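Local coordinates for malonyl coenzyme A-acyl carrier protein transacylase (Helicobacter pylori, PDB 2H1Y) that probably transfers the malonyl group from malonyl-CoA to holo-acyl carrier protein, yielding malonyl-ACP and free CoA, at residues Ser143-Leu148 with Val200-Met205. Numbering follows the deposited sequence.
Sequences SMMVVL and VVFLEM
M145 lies across the ring of F202, its neighbour in a non-hydrogen-bonded antiparallel pair. M145 CB sits above one side of that ring, 4.1 Å from both CD1 and CE1 of F202. M145 CG, anti to the backbone N (chi1 174°), comes over the middle of the same face, 4.3 Å from the centroid of the F202 ring and almost on the normal, a CH-pi contact. M145 SD sits obliquely to the ring, 3.7 Å from CZ of F202, a Met-aromatic contact; it and M145 CG both touch CG1 of V200, SD at 3.4 Å. Around this methionine, L185 of helix 182-185 and E189 and L192 of helix 189-195 add contacts, while K182 makes a cation-pi contact with the F202 ring.

The pairing belongs to the small four-stranded antiparallel sheet of the acyltransferase fold, a ferredoxin-like subdomain set apart from the larger body that carries the mixed sheet. Here strand 199-202 is outermost within the chain, and strand 142-148 lies between it and strand 175-179. V146 and V201 form the hydrogen-bonded pair: V146 N donates to V201 O at 2.6 Å, and V201 N returns a bond to V146 O at 3.0 Å. Two residues along each segment, L203 N donates to M144 O at 2.8 Å, tilted 31° from the carbonyl plane. At the far end S143 OG, at the edge of the F202 ring and in its plane, makes a weak hydrogen bond to M205 O, in the loop that continues 200-205.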
loop_
_atom_site.group_PDB
_atom_site.type_symbol
_atom_site.label_atom_id
_atom_site.label_comp_id
_atom_site.label_asym_id
_atom_site.label_seq_id
_atom_site.Cartn_x
_atom_site.Cartn_y
_atom_site.Cartn_z
ATOM N N SER A 143 -3.112 15.934 -8.631
ATOM C CA SER A 143 -2.270 14.854 -9.087
ATOM C C SER A 143 -1.130 14.543 -8.124
ATOM O O SER A 143 -0.962 15.207 -7.098
ATOM C CB SER A 143 -1.708 15.159 -10.470
ATOM O OG SER A 143 -1.236 13.951 -11.040
ATOM N N MET A 144 -0.366 13.511 -8.468
ATOM C CA MET A 144 0.862 13.169 -7.767
ATOM C C MET A 144 2.052 13.050 -8.736
ATOM O O MET A 144 1.885 12.679 -9.908
ATOM C CB MET A 144 0.642 11.920 -6.918
ATOM C CG MET A 144 -0.087 12.255 -5.612
ATOM S SD MET A 144 -0.673 10.845 -4.694
ATOM C CE MET A 144 0.752 10.391 -3.725
ATOM N N MET A 145 3.245 13.389 -8.263
ATOM C CA MET A 145 4.389 13.506 -9.150
ATOM C C MET A 145 5.654 12.905 -8.551
ATOM O O MET A 145 6.182 13.411 -7.551
ATOM C CB MET A 145 4.598 14.987 -9.506
ATOM C CG MET A 145 5.846 15.298 -10.319
ATOM S SD MET A 145 6.010 17.053 -10.743
ATOM C CE MET A 145 6.567 17.748 -9.188
ATOM N N VAL A 146 6.162 11.850 -9.177
ATOM C CA VAL A 146 7.413 11.226 -8.710
ATOM C C VAL A 146 8.621 12.099 -9.071
ATOM O O VAL A 146 8.813 12.452 -10.226
ATOM C CB VAL A 146 7.613 9.776 -9.271
ATOM C CG1 VAL A 146 8.778 9.111 -8.613
ATOM C CG2 VAL A 146 6.420 8.919 -9.021
ATOM N N VAL A 147 9.427 12.448 -8.077
ATOM C CA VAL A 147 10.712 13.101 -8.308
ATOM C C VAL A 147 11.845 12.131 -7.957
ATOM O O VAL A 147 11.744 11.381 -7.014
ATOM C CB VAL A 147 10.869 14.410 -7.483
ATOM C CG1 VAL A 147 12.056 15.221 -7.986
ATOM C CG2 VAL A 147 9.612 15.269 -7.549
ATOM N N LEU A 148 12.931 12.160 -8.719
ATOM C CA LEU A 148 14.047 11.250 -8.489
ATOM C C LEU A 148 15.361 11.992 -8.349
ATOM O O LEU A 148 15.751 12.749 -9.229
ATOM C CB LEU A 148 14.153 10.262 -9.644
ATOM C CG LEU A 148 14.312 8.792 -9.267
ATOM C CD1 LEU A 148 12.978 8.051 -9.549
ATOM C CD2 LEU A 148 15.459 8.186 -10.079
ATOM N N VAL A 200 11.293 13.245 -13.640
ATOM C CA VAL A 200 10.041 13.717 -13.039
ATOM C C VAL A 200 8.794 13.163 -13.757
ATOM O O VAL A 200 8.367 13.679 -14.791
ATOM C CB VAL A 200 9.982 15.268 -12.911
ATOM C CG1 VAL A 200 8.729 15.689 -12.209
ATOM C CG2 VAL A 200 11.155 15.804 -12.143
ATOM N N VAL A 201 8.210 12.113 -13.181
ATOM C CA VAL A 201 7.050 11.419 -13.750
ATOM C C VAL A 201 5.780 11.774 -12.980
ATOM O O VAL A 201 5.753 11.694 -11.749
ATOM C CB VAL A 201 7.230 9.870 -13.673
ATOM C CG1 VAL A 201 5.973 9.130 -14.170
ATOM C CG2 VAL A 201 8.470 9.420 -14.432
ATOM N N PHE A 202 4.732 12.151 -13.701
ATOM C CA PHE A 202 3.402 12.288 -13.114
ATOM C C PHE A 202 2.698 10.943 -12.997
ATOM O O PHE A 202 2.599 10.206 -13.971
ATOM C CB PHE A 202 2.537 13.219 -13.959
ATOM C CG PHE A 202 2.796 14.658 -13.710
ATOM C CD1 PHE A 202 2.058 15.345 -12.751
ATOM C CD2 PHE A 202 3.789 15.329 -14.421
ATOM C CE1 PHE A 202 2.299 16.677 -12.505
ATOM C CE2 PHE A 202 4.048 16.670 -14.178
ATOM C CZ PHE A 202 3.300 17.348 -13.221
ATOM N N LEU A 203 2.189 10.629 -11.814
ATOM C CA LEU A 203 1.380 9.430 -11.644
ATOM C C LEU A 203 0.037 9.611 -12.343
ATOM O O LEU A 203 -0.363 10.720 -12.666
ATOM C CB LEU A 203 1.225 9.071 -10.160
ATOM C CG LEU A 203 2.119 7.950 -9.598
ATOM C CD1 LEU A 203 3.566 8.022 -10.070
ATOM C CD2 LEU A 203 2.067 7.874 -8.089
ATOM N N GLU A 204 -0.643 8.508 -12.597
ATOM C CA GLU A 204 -1.847 8.516 -13.412
ATOM C C GLU A 204 -3.073 8.426 -12.516
ATOM O O GLU A 204 -3.485 7.329 -12.109
ATOM C CB GLU A 204 -1.793 7.336 -14.390
ATOM C CG GLU A 204 -2.825 7.365 -15.509
ATOM C CD GLU A 204 -2.344 6.610 -16.734
ATOM O OE1 GLU A 204 -3.080 5.715 -17.223
ATOM O OE2 GLU A 204 -1.214 6.914 -17.192
ATOM N N MET A 205 -3.637 9.589 -12.203
ATOM C CA MET A 205 -4.749 9.724 -11.259
ATOM C C MET A 205 -5.031 11.207 -11.023
ATOM O O MET A 205 -4.105 12.035 -11.021
ATOM C CB MET A 205 -4.421 9.042 -9.921
ATOM C CG MET A 205 -3.064 9.461 -9.324
ATOM S SD MET A 205 -2.444 8.355 -8.044
ATOM C CE MET A 205 -1.797 6.984 -9.022
#